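Local coordinates for protein transcriptional repressor, TetR family (Thermus thermophilus, PDB 3ANP) that controls fatty acid degradation as a TetR-family transcriptional repressor, binding lauroyl-CoA and probably releasing operator DNA in response, at residues 13-18 / 54-59; 81-86 / 137-142; 108-113 / 120-125. All blocks are in the same frame, centred on the assembly; numbering follows the deposited sequence.

Contact 1 of 3, residues 13-18 / 54-59; sequences RIFRAA and EAVLLD
Phe15 and Ala18 of helix 3-25 meet Val56 and Asp59 at the start of helix 54-77, joining the first helix of the TetR-type DNA-binding domain to the long helix that runs on into the ligand-binding domain. The two helices are close to perpendicular, with an angle of 100° between their directions and 10.4 Å between the axes at closest approach. Between these helices in sequence lie helices 32-39 and 43-49, which lie within the predicted helix-turn-helix.

Apolar packing carries most of the contact. One branch of Val56, CG1, does the main work: it fits between the two residues of the first helix, 3.8 Å from Phe15 CD2 and 3.9 Å from Ala18 CB. With CG1 anti to the backbone N, this branch lies beside the carbonyl carbon, while CG2 reaches Ala18 more loosely. Met19 and Phe22 of helix 3-25 also pack on Val56, so Val56, itself buried, packs among side chains of helix 3-25, and Ala18 links the contact to helix 32-39 through Ile35.

The aromatic ring makes a second kind of contact, with backbone and methylene atoms. Phe15 is swung beside its own carbonyl carbon by a chi1 of 174°, which carries the ring out to the second helix. There its CE2 corner comes 3.6 Å from Val56 O, with the oxygen at the ring edge and in its plane. That places the carbonyl by the electropositive rim of C-H bonds.

Polar bonding of Asp59 is directed to Tyr50, whose OH is hydrogen-bonded to OD2. Tyr50 also packs on Phe15 and Val56. Toward the ring Asp59 offers its methylene, with CB 3.8 Å from Phe15 CE2 and the carboxylate plane turned 51° from the ring.

Contact 2 of 3, residues 81-86 / 137-142; sequences EPVEVL and KPLREQ
Pro82 lies against Pro138 and Leu139 where two antiparallel helices of the all-alpha TetR ligand-binding domain meet, the first turn of helix 82-99 packing on the last turns of helix 128-142. The angle between their directions is 156°, and the short segments come within 10.5 Å of each other axis to axis.

Pro82 lies at the centre of the contact. Its bond to CB points at the opposite helix, and the pyrrolidine ring offers two neighbouring carbons to two successive residues there. CB sits over the branch point of Leu139, 3.7 Å from CG and 3.8 Å from CD2. CG of the same ring is turned to the other proline, lying 3.8 Å from Pro138 CB. The two prolines meet at a slant, CG of Pro82 against CB of Pro138.

Leu139 answers from the second helix by spreading its methyls. With CG anti to the carbonyl carbon (chi1 -70°), the side chain projects to the first helix, CD2 going to Pro82 and CD1 to Val83. Val83 and Leu139 lie crosswise at about a right angle. The approach is looser here, and the valine uses the branch that stands beside its backbone N. Val144 and Leu145, in the loop after the second helix, also touch Leu139, while Ile135 one turn earlier packs on Pro82, Val85 and Leu86, so the apolar seam extends beyond these pairs.

Both prolines fit their places in the backbone: Pro82 opens its helix directly after the N-cap residue Glu81, and Pro138 sits at a kink where its nitrogen makes no bond to the preceding turn. On the outer surface of that helix, Lys137 NZ forms a salt bridge 2.9 Å from Glu141 OE2, reaching the oxygen from above the carboxylate plane.

Contact 3 of 3, residues 108-113 / 120-125; sequences FYELLN and RAAFEA. With DCC (dodecyl-coa), chain E.
Leu111 packs on Ala122 and Phe123, and its side chain passes between helix 116-125 and the acyl chain of the bound dodecyl-CoA. From CB, which leaves the backbone flanking the other segment, the chain runs to CG, 3.9 Å from Ala122 CB. There it forks. CD2 presses on the second helix, 3.6 Å from Ala122 CB and 3.5 Å from Phe123 N. The other methyl, CD1, turns to the ligand and meets the acyl carbon CA5 at 3.7 Å. A chi1 of -74° sets CG anti to the carbonyl carbon, which allows one leucine to serve helix and ligand together.

Its backbone is used as well. Leu111 lies in the type I turn from Glu110 to Asn113, and its carbonyl O accepts a hydrogen bond from DCC NP1 at 2.9 Å with an N-H...O angle of 155°. The turn is tied further by Asn113 ND2, which donates to Glu110 OE1 from above the carboxylate plane; OE2 of that glutamate forms a salt bridge with Arg118.

Phe123 adds an aromatic face to the pocket. One face of its ring carries the pantetheine methyl CP9, 3.5 Å above the plane and over the centre, a CH-pi arrangement, while CE1 touches acyl carbon CA3. Arg120 extends alongside the pantetheine, bringing NH1 3.3 Å from CP7, and its NE pairs with Glu124. Arg168 of the second subunit packs on Phe123 and hydrogen-bonds the ligand, placing this pocket close to the dimer interface.

The chemistry thus varies along the ligand: carbon surfaces of Leu111 and Phe123 meet the acyl chain and methyl CP9, whereas a backbone carbonyl accepts the amide N-H. Contacts with both the pantetheine arm and the fatty chain are consistent with recognition of acyl-CoA.

In the fold
Contacts 1 and 3 are neighbours, with centres 15 Å apart, and they touch directly: Leu58 CD1 lies 3.8 Å from Ala122 CA, and Glu54 CG is 3.5 Å from Glu110 OE1. Helix 54-77 thereby bridges the DNA-binding domain and the wall of the dodecyl-CoA pocket; the side chain of Asp59 is about 12 Å from the ligand. This proximity offers a plausible path by which acyl-CoA binding could reposition the DNA-binding domain. Contact 2 lies on the far side of the chain's centre, 35 Å from contact 1 and 28 Å from contact 3 between centres, and joins helices that flank the segments of contact 3 in sequence.

Contact 1 of 3, residues 13-18 / 54-59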
loop_
_atom_site.group_PDB
_atom_site.type_symbol
_atom_site.label_atom_id
_atom_site.label_comp_id
_atom_site.label_asym_id
_atom_site.label_seq_id
_atom_site.Cartn_x
_atom_site.Cartn_y
_atom_site.Cartn_z
ATOM N N ARG A 13 10.244 -18.912 24.720
ATOM C CA ARG A 13 9.815 -20.287 24.496
ATOM C C ARG A 13 8.447 -20.299 23.799
ATOM O O ARG A 13 8.208 -21.092 22.889
ATOM C CB ARG A 13 9.748 -21.054 25.821
ATOM C CG ARG A 13 9.584 -22.553 25.626
ATOM C CD ARG A 13 9.629 -23.321 26.937
ATOM N NE ARG A 13 8.444 -23.109 27.766
ATOM C CZ ARG A 13 8.439 -22.427 28.910
ATOM N NH1 ARG A 13 9.563 -21.879 29.364
ATOM N NH2 ARG A 13 7.317 -22.314 29.612
ATOM N N ILE A 14 7.544 -19.425 24.233
ATOM C CA ILE A 14 6.232 -19.339 23.604
ATOM C C ILE A 14 6.446 -18.926 22.138
ATOM O O ILE A 14 5.865 -19.510 21.226
ATOM C CB ILE A 14 5.344 -18.291 24.327
ATOM C CG1 ILE A 14 4.960 -18.820 25.721
ATOM C CG2 ILE A 14 4.096 -17.977 23.477
ATOM C CD1 ILE A 14 4.370 -17.768 26.651
ATOM N N PHE A 15 7.292 -17.917 21.920
ATOM C CA PHE A 15 7.582 -17.459 20.569
ATOM C C PHE A 15 8.093 -18.610 19.694
ATOM O O PHE A 15 7.590 -18.852 18.584
ATOM C CB PHE A 15 8.615 -16.327 20.613
ATOM C CG PHE A 15 9.078 -15.879 19.254
ATOM C CD1 PHE A 15 10.277 -16.351 18.717
ATOM C CD2 PHE A 15 8.297 -15.014 18.492
ATOM C CE1 PHE A 15 10.688 -15.969 17.439
ATOM C CE2 PHE A 15 8.696 -14.628 17.222
ATOM C CZ PHE A 15 9.899 -15.111 16.690
ATOM N N ARG A 16 9.091 -19.335 20.193
ATOM C CA ARG A 16 9.642 -20.448 19.429
ATOM C C ARG A 16 8.600 -21.498 19.127
ATOM O O ARG A 16 8.527 -22.015 17.998
ATOM C CB ARG A 16 10.811 -21.095 20.179
ATOM C CG ARG A 16 12.046 -20.214 20.197
ATOM C CD ARG A 16 13.300 -21.010 20.553
ATOM N NE ARG A 16 13.315 -21.393 21.957
ATOM C CZ ARG A 16 13.065 -22.617 22.408
ATOM N NH1 ARG A 16 12.780 -23.601 21.560
ATOM N NH2 ARG A 16 13.083 -22.850 23.716
ATOM N N ALA A 17 7.802 -21.829 20.139
ATOM C CA ALA A 17 6.752 -22.833 19.987
ATOM C C ALA A 17 5.759 -22.425 18.894
ATOM O O ALA A 17 5.378 -23.236 18.050
ATOM C CB ALA A 17 6.022 -23.014 21.303
ATOM N N ALA A 18 5.340 -21.168 18.914
ATOM C CA ALA A 18 4.392 -20.688 17.905
ATOM C C ALA A 18 4.974 -20.681 16.490
ATOM O O ALA A 18 4.299 -21.084 15.534
ATOM C CB ALA A 18 3.891 -19.267 18.267
ATOM N N GLU A 54 -1.176 -12.600 15.665
ATOM C CA GLU A 54 -0.333 -11.773 14.799
ATOM C C GLU A 54 0.793 -11.075 15.549
ATOM O O GLU A 54 1.804 -10.682 14.952
ATOM C CB GLU A 54 -1.173 -10.715 14.067
ATOM C CG GLU A 54 -2.078 -11.256 12.979
ATOM C CD GLU A 54 -3.293 -11.991 13.513
ATOM O OE1 GLU A 54 -3.595 -11.881 14.721
ATOM O OE2 GLU A 54 -3.954 -12.675 12.713
ATOM N N ALA A 55 0.616 -10.888 16.855
ATOM C CA ALA A 55 1.649 -10.234 17.637
ATOM C C ALA A 55 2.918 -11.100 17.584
ATOM O O ALA A 55 4.028 -10.587 17.695
ATOM C CB ALA A 55 1.177 -10.028 19.097
ATOM N N VAL A 56 2.759 -12.410 17.419
ATOM C CA VAL A 56 3.935 -13.283 17.315
ATOM C C VAL A 56 4.657 -12.945 16.007
ATOM O O VAL A 56 5.879 -12.759 15.985
ATOM C CB VAL A 56 3.554 -14.798 17.298
ATOM C CG1 VAL A 56 4.798 -15.640 17.027
ATOM C CG2 VAL A 56 2.935 -15.216 18.648
ATOM N N LEU A 57 3.903 -12.858 14.913
ATOM C CA LEU A 57 4.504 -12.543 13.617
ATOM C C LEU A 57 5.178 -11.167 13.631
ATOM O O LEU A 57 6.218 -10.975 13.004
ATOM C CB LEU A 57 3.443 -12.601 12.513
ATOM C CG LEU A 57 2.700 -13.931 12.349
ATOM C CD1 LEU A 57 1.589 -13.755 11.308
ATOM C CD2 LEU A 57 3.676 -15.049 11.925
ATOM N N LEU A 58 4.601 -10.205 14.346
ATOM C CA LEU A 58 5.217 -8.885 14.404
ATOM C C LEU A 58 6.574 -8.984 15.080
ATOM O O LEU A 58 7.517 -8.319 14.677
ATOM C CB LEU A 58 4.341 -7.901 15.163
ATOM C CG LEU A 58 3.032 -7.559 14.445
ATOM C CD1 LEU A 58 2.254 -6.588 15.322
ATOM C CD2 LEU A 58 3.309 -6.948 13.067
ATOM N N ASP A 59 6.672 -9.810 16.118
ATOM C CA ASP A 59 7.954 -9.990 16.798
ATOM C C ASP A 59 8.992 -10.513 15.802
ATOM O O ASP A 59 10.144 -10.064 15.798
ATOM C CB ASP A 59 7.808 -10.975 17.963
ATOM C CG ASP A 59 7.681 -10.274 19.317
ATOM O OD1 ASP A 59 7.420 -9.047 19.337
ATOM O OD2 ASP A 59 7.836 -10.952 20.360
#

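Contact 2 of 3, residues 81-86 / 137-142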
loop_
_atom_site.group_PDB
_atom_site.type_symbol
_atom_site.label_atom_id
_atom_site.label_comp_id
_atom_site.label_asym_id
_atom_site.label_seq_id
_atom_site.Cartn_x
_atom_site.Cartn_y
_atom_site.Cartn_z
ATOM N N GLU A 81 28.275 2.947 -1.577
ATOM C CA GLU A 81 27.465 4.066 -2.049
ATOM C C GLU A 81 26.034 3.886 -1.536
ATOM O O GLU A 81 25.487 2.792 -1.597
ATOM C CB GLU A 81 27.419 4.095 -3.580
ATOM C CG GLU A 81 28.748 4.315 -4.274
ATOM C CD GLU A 81 28.593 4.398 -5.785
ATOM O OE1 GLU A 81 28.193 3.384 -6.411
ATOM O OE2 GLU A 81 28.862 5.485 -6.344
ATOM N N PRO A 82 25.418 4.960 -1.029
ATOM C CA PRO A 82 24.048 4.885 -0.520
ATOM C C PRO A 82 23.056 4.310 -1.527
ATOM O O PRO A 82 22.178 3.516 -1.162
ATOM C CB PRO A 82 23.746 6.329 -0.170
ATOM C CG PRO A 82 25.058 6.789 0.362
ATOM C CD PRO A 82 26.028 6.255 -0.677
ATOM N N VAL A 83 23.174 4.697 -2.793
ATOM C CA VAL A 83 22.230 4.158 -3.767
ATOM C C VAL A 83 22.409 2.660 -3.925
ATOM O O VAL A 83 21.428 1.931 -4.067
ATOM C CB VAL A 83 22.325 4.863 -5.143
ATOM C CG1 VAL A 83 21.498 4.095 -6.192
ATOM C CG2 VAL A 83 21.763 6.280 -5.013
ATOM N N GLU A 84 23.650 2.185 -3.883
ATOM C CA GLU A 84 23.876 0.744 -3.997
ATOM C C GLU A 84 23.383 0.037 -2.739
ATOM O O GLU A 84 22.962 -1.117 -2.798
ATOM C CB GLU A 84 25.360 0.423 -4.225
ATOM C CG GLU A 84 25.718 0.251 -5.700
ATOM C CD GLU A 84 24.862 -0.810 -6.393
ATOM O OE1 GLU A 84 24.820 -1.968 -5.916
ATOM O OE2 GLU A 84 24.230 -0.485 -7.419
ATOM N N VAL A 85 23.437 0.715 -1.598
ATOM C CA VAL A 85 22.954 0.083 -0.374
ATOM C C VAL A 85 21.437 -0.033 -0.471
ATOM O O VAL A 85 20.851 -1.004 -0.000
ATOM C CB VAL A 85 23.338 0.872 0.884
ATOM C CG1 VAL A 85 22.734 0.178 2.124
ATOM C CG2 VAL A 85 24.856 0.908 1.018
ATOM N N LEU A 86 20.805 0.970 -1.072
ATOM C CA LEU A 86 19.355 0.953 -1.271
ATOM C C LEU A 86 18.956 -0.206 -2.178
ATOM O O LEU A 86 18.031 -0.953 -1.862
ATOM C CB LEU A 86 18.884 2.244 -1.920
ATOM C CG LEU A 86 18.646 3.431 -1.001
ATOM C CD1 LEU A 86 18.299 4.649 -1.849
ATOM C CD2 LEU A 86 17.520 3.102 -0.032
ATOM N N LYS A 137 19.944 9.804 4.156
ATOM C CA LYS A 137 20.681 10.852 4.865
ATOM C C LYS A 137 22.005 11.278 4.203
ATOM O O LYS A 137 22.217 12.467 3.931
ATOM C CB LYS A 137 20.932 10.424 6.319
ATOM C CG LYS A 137 21.622 11.471 7.181
ATOM C CD LYS A 137 21.501 11.083 8.660
ATOM C CE LYS A 137 22.080 12.143 9.586
ATOM N NZ LYS A 137 23.562 12.256 9.467
ATOM N N PRO A 138 22.916 10.324 3.959
ATOM C CA PRO A 138 24.206 10.621 3.330
ATOM C C PRO A 138 24.005 11.290 1.962
ATOM O O PRO A 138 24.820 12.119 1.541
ATOM C CB PRO A 138 24.854 9.246 3.188
ATOM C CG PRO A 138 24.216 8.442 4.244
ATOM C CD PRO A 138 22.787 8.883 4.224
ATOM N N LEU A 139 22.934 10.912 1.262
ATOM C CA LEU A 139 22.652 11.515 -0.036
ATOM C C LEU A 139 22.275 12.981 0.152
ATOM O O LEU A 139 22.690 13.841 -0.635
ATOM C CB LEU A 139 21.527 10.761 -0.760
ATOM C CG LEU A 139 21.861 9.344 -1.263
ATOM C CD1 LEU A 139 20.604 8.701 -1.824
ATOM C CD2 LEU A 139 22.952 9.388 -2.333
ATOM N N ARG A 140 21.497 13.280 1.194
ATOM C CA ARG A 140 21.111 14.661 1.427
ATOM C C ARG A 140 22.338 15.503 1.768
ATOM O O ARG A 140 22.465 16.635 1.305
ATOM C CB ARG A 140 20.090 14.779 2.560
ATOM C CG ARG A 140 19.645 16.230 2.786
ATOM C CD ARG A 140 18.653 16.355 3.921
ATOM N NE ARG A 140 19.159 15.740 5.144
ATOM C CZ ARG A 140 20.320 16.042 5.719
ATOM N NH1 ARG A 140 21.116 16.961 5.185
ATOM N NH2 ARG A 140 20.683 15.427 6.839
ATOM N N GLU A 141 23.241 14.946 2.569
ATOM C CA GLU A 141 24.458 15.657 2.962
ATOM C C GLU A 141 25.373 15.820 1.754
ATOM O O GLU A 141 26.179 16.740 1.700
ATOM C CB GLU A 141 25.203 14.886 4.057
ATOM C CG GLU A 141 24.356 14.542 5.274
ATOM C CD GLU A 141 25.090 13.629 6.248
ATOM O OE1 GLU A 141 25.812 12.716 5.784
ATOM O OE2 GLU A 141 24.938 13.819 7.473
ATOM N N GLN A 142 25.246 14.915 0.792
ATOM C CA GLN A 142 26.055 14.954 -0.416
ATOM C C GLN A 142 25.511 16.011 -1.379
ATOM O O GLN A 142 26.164 16.353 -2.365
ATOM C CB GLN A 142 26.045 13.580 -1.087
ATOM C CG GLN A 142 27.076 13.388 -2.174
ATOM C CD GLN A 142 26.827 12.120 -2.982
ATOM O OE1 GLN A 142 26.544 11.059 -2.424
ATOM N NE2 GLN A 142 26.941 12.227 -4.302
#

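Contact 3 of 3, residues 108-113 / 120-125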
loop_
_atom_site.group_PDB
_atom_site.type_symbol
_atom_site.label_atom_id
_atom_site.label_comp_id
_atom_site.label_asym_id
_atom_site.label_seq_id
_atom_site.Cartn_x
_atom_site.Cartn_y
_atom_site.Cartn_z
ATOM N N PHE A 108 1.493 -8.923 7.039
ATOM C CA PHE A 108 1.221 -7.719 6.245
ATOM C C PHE A 108 -0.225 -7.231 6.426
ATOM O O PHE A 108 -0.476 -6.030 6.456
ATOM C CB PHE A 108 1.463 -7.959 4.742
ATOM C CG PHE A 108 2.914 -8.175 4.360
ATOM C CD1 PHE A 108 3.955 -7.546 5.057
ATOM C CD2 PHE A 108 3.233 -8.972 3.255
ATOM C CE1 PHE A 108 5.295 -7.702 4.660
ATOM C CE2 PHE A 108 4.568 -9.135 2.849
ATOM C CZ PHE A 108 5.597 -8.499 3.552
ATOM N N TYR A 109 -1.179 -8.150 6.531
ATOM C CA TYR A 109 -2.574 -7.731 6.707
ATOM C C TYR A 109 -2.781 -6.983 8.019
ATOM O O TYR A 109 -3.675 -6.150 8.129
ATOM C CB TYR A 109 -3.523 -8.936 6.645
ATOM C CG TYR A 109 -3.780 -9.397 5.239
ATOM C CD1 TYR A 109 -4.406 -8.556 4.310
ATOM C CD2 TYR A 109 -3.375 -10.659 4.819
ATOM C CE1 TYR A 109 -4.616 -8.973 2.994
ATOM C CE2 TYR A 109 -3.578 -11.079 3.516
ATOM C CZ TYR A 109 -4.199 -10.237 2.608
ATOM O OH TYR A 109 -4.411 -10.682 1.319
ATOM N N GLU A 110 -1.947 -7.274 9.010
ATOM C CA GLU A 110 -2.058 -6.618 10.309
ATOM C C GLU A 110 -1.811 -5.110 10.185
ATOM O O GLU A 110 -2.335 -4.330 10.964
ATOM C CB GLU A 110 -1.085 -7.273 11.295
ATOM C CG GLU A 110 -1.224 -6.861 12.738
ATOM C CD GLU A 110 -2.583 -7.180 13.373
ATOM O OE1 GLU A 110 -3.367 -7.981 12.826
ATOM O OE2 GLU A 110 -2.843 -6.626 14.452
ATOM N N LEU A 111 -1.029 -4.693 9.192
ATOM C CA LEU A 111 -0.787 -3.270 8.978
ATOM C C LEU A 111 -2.060 -2.613 8.429
ATOM O O LEU A 111 -2.152 -1.396 8.354
ATOM C CB LEU A 111 0.375 -3.068 7.991
ATOM C CG LEU A 111 1.731 -3.369 8.624
ATOM C CD1 LEU A 111 2.734 -3.834 7.588
ATOM C CD2 LEU A 111 2.212 -2.106 9.345
ATOM N N LEU A 112 -3.039 -3.431 8.056
ATOM C CA LEU A 112 -4.298 -2.925 7.519
ATOM C C LEU A 112 -5.455 -3.236 8.472
ATOM O O LEU A 112 -6.627 -3.125 8.100
ATOM C CB LEU A 112 -4.596 -3.558 6.152
ATOM C CG LEU A 112 -3.540 -3.419 5.046
ATOM C CD1 LEU A 112 -3.954 -4.229 3.834
ATOM C CD2 LEU A 112 -3.359 -1.955 4.675
ATOM N N ASN A 113 -5.130 -3.633 9.696
ATOM C CA ASN A 113 -6.173 -3.956 10.665
ATOM C C ASN A 113 -7.125 -2.761 10.856
ATOM O O ASN A 113 -6.681 -1.636 11.078
ATOM C CB ASN A 113 -5.540 -4.331 12.008
ATOM C CG ASN A 113 -6.493 -5.099 12.897
ATOM O OD1 ASN A 113 -7.524 -4.571 13.319
ATOM N ND2 ASN A 113 -6.159 -6.360 13.175
ATOM N N ARG A 120 -1.412 0.609 14.298
ATOM C CA ARG A 120 -0.312 1.420 14.799
ATOM C C ARG A 120 0.771 0.537 15.410
ATOM O O ARG A 120 1.959 0.790 15.251
ATOM C CB ARG A 120 -0.807 2.405 15.859
ATOM C CG ARG A 120 0.258 3.394 16.277
ATOM C CD ARG A 120 -0.236 4.329 17.372
ATOM N NE ARG A 120 0.744 5.381 17.636
ATOM C CZ ARG A 120 0.959 6.425 16.841
ATOM N NH1 ARG A 120 0.260 6.570 15.725
ATOM N NH2 ARG A 120 1.883 7.319 17.157
ATOM N N ALA A 121 0.350 -0.491 16.136
ATOM C CA ALA A 121 1.298 -1.421 16.746
ATOM C C ALA A 121 2.129 -2.108 15.652
ATOM O O ALA A 121 3.340 -2.260 15.783
ATOM C CB ALA A 121 0.544 -2.471 17.556
ATOM N N ALA A 122 1.468 -2.532 14.582
ATOM C CA ALA A 122 2.172 -3.209 13.495
ATOM C C ALA A 122 3.170 -2.237 12.874
ATOM O O ALA A 122 4.328 -2.574 12.637
ATOM C CB ALA A 122 1.177 -3.686 12.445
ATOM N N PHE A 123 2.713 -1.013 12.635
ATOM C CA PHE A 123 3.563 -0.008 12.030
ATOM C C PHE A 123 4.821 0.258 12.858
ATOM O O PHE A 123 5.925 0.361 12.310
ATOM C CB PHE A 123 2.792 1.306 11.867
ATOM C CG PHE A 123 3.511 2.310 11.031
ATOM C CD1 PHE A 123 3.392 2.281 9.641
ATOM C CD2 PHE A 123 4.345 3.252 11.616
ATOM C CE1 PHE A 123 4.104 3.182 8.842
ATOM C CE2 PHE A 123 5.063 4.161 10.826
ATOM C CZ PHE A 123 4.941 4.123 9.438
ATOM N N GLU A 124 4.661 0.369 14.176
ATOM C CA GLU A 124 5.805 0.644 15.041
ATOM C C GLU A 124 6.764 -0.532 15.163
ATOM O O GLU A 124 7.957 -0.342 15.404
ATOM C CB GLU A 124 5.341 1.060 16.436
ATOM C CG GLU A 124 4.594 2.391 16.453
ATOM C CD GLU A 124 4.283 2.848 17.857
ATOM O OE1 GLU A 124 5.240 3.050 18.631
ATOM O OE2 GLU A 124 3.094 3.004 18.191
ATOM N N ALA A 125 6.249 -1.741 14.990
ATOM C CA ALA A 125 7.099 -2.924 15.076
ATOM C C ALA A 125 7.891 -3.149 13.789
ATOM O O ALA A 125 8.861 -3.901 13.788
ATOM C CB ALA A 125 6.249 -4.151 15.362
HETATM C C2 DCC E . 4.750 14.378 18.081
HETATM C C4 DCC E . 5.618 14.139 15.952
HETATM C C5 DCC E . 6.707 13.457 16.475
HETATM C C6 DCC E . 6.767 13.259 17.849
HETATM C C8 DCC E . 6.932 13.579 14.341
HETATM C C10 DCC E . 9.747 -5.919 6.970
HETATM C C11 DCC E . 9.811 -7.431 7.190
HETATM C C12 DCC E . 11.261 -7.908 7.300
HETATM N N9 DCC E . 5.790 14.197 14.634
HETATM N N7 DCC E . 7.497 13.127 15.458
HETATM N N3 DCC E . 4.663 14.585 16.779
HETATM N N1 DCC E . 5.773 13.732 18.615
HETATM N N6 DCC E . 7.791 12.609 18.394
HETATM C "C1'" DCC E . 4.879 14.846 13.665
HETATM C "C2'" DCC E . 5.119 14.332 12.247
HETATM O "O2'" DCC E . 6.327 14.895 11.728
HETATM C "C3'" DCC E . 3.917 14.999 11.581
HETATM O "O3'" DCC E . 4.194 16.381 11.337
HETATM C "C4'" DCC E . 2.835 14.874 12.657
HETATM O "O4'" DCC E . 3.512 14.453 13.856
HETATM C "C5'" DCC E . 1.825 13.815 12.211
HETATM O "O5'" DCC E . 2.489 12.581 11.930
HETATM P P1 DCC E . 1.763 11.441 11.054
HETATM O O11 DCC E . 1.129 12.051 9.864
HETATM O O12 DCC E . 2.727 10.336 10.855
HETATM O O6 DCC E . 0.582 10.922 12.016
HETATM P P2 DCC E . 0.832 9.753 13.093
HETATM O O21 DCC E . -0.207 10.173 14.060
HETATM O O22 DCC E . 2.289 9.943 13.265
HETATM O O7 DCC E . 0.336 8.593 12.091
HETATM C CPA DCC E . 1.248 7.863 11.268
HETATM C CPB DCC E . 0.963 6.363 11.385
HETATM C CP8 DCC E . -0.546 6.125 11.268
HETATM C CP7 DCC E . 1.472 5.852 12.735
HETATM C CP9 DCC E . 1.686 5.623 10.258
HETATM O OP3 DCC E . -1.013 6.495 9.968
HETATM C CP6 DCC E . -0.872 4.654 11.543
HETATM O OP2 DCC E . -1.042 4.256 12.693
HETATM N NP2 DCC E . -0.941 3.871 10.469
HETATM C CP5 DCC E . -1.248 2.436 10.581
HETATM C CP4 DCC E . -0.609 1.675 9.417
HETATM C CP3 DCC E . -1.151 2.170 8.074
HETATM O OP1 DCC E . -1.176 3.370 7.808
HETATM N NP1 DCC E . -1.568 1.219 7.241
HETATM C CP2 DCC E . -2.123 1.545 5.919
HETATM C CP1 DCC E . -1.002 1.991 4.975
HETATM S S DCC E . 0.134 0.633 4.511
HETATM P P3 DCC E . 3.722 17.040 9.947
HETATM O O31 DCC E . 4.823 17.121 8.960
HETATM O O32 DCC E . 2.488 16.150 9.418
HETATM O O33 DCC E . 3.125 18.484 10.332
HETATM C CA1 DCC E . 1.417 0.786 5.694
HETATM C CA2 DCC E . 2.752 0.086 5.432
HETATM O OA1 DCC E . 1.245 1.441 6.722
HETATM C CA3 DCC E . 3.857 0.664 6.318
HETATM C CA4 DCC E . 5.224 0.045 6.014
HETATM C CA5 DCC E . 5.256 -1.463 6.274
HETATM C CA6 DCC E . 6.694 -1.979 6.179
HETATM C CA7 DCC E . 6.773 -3.468 6.522
HETATM C CA8 DCC E . 8.226 -3.946 6.553
HETATM C CA9 DCC E . 8.297 -5.451 6.825
#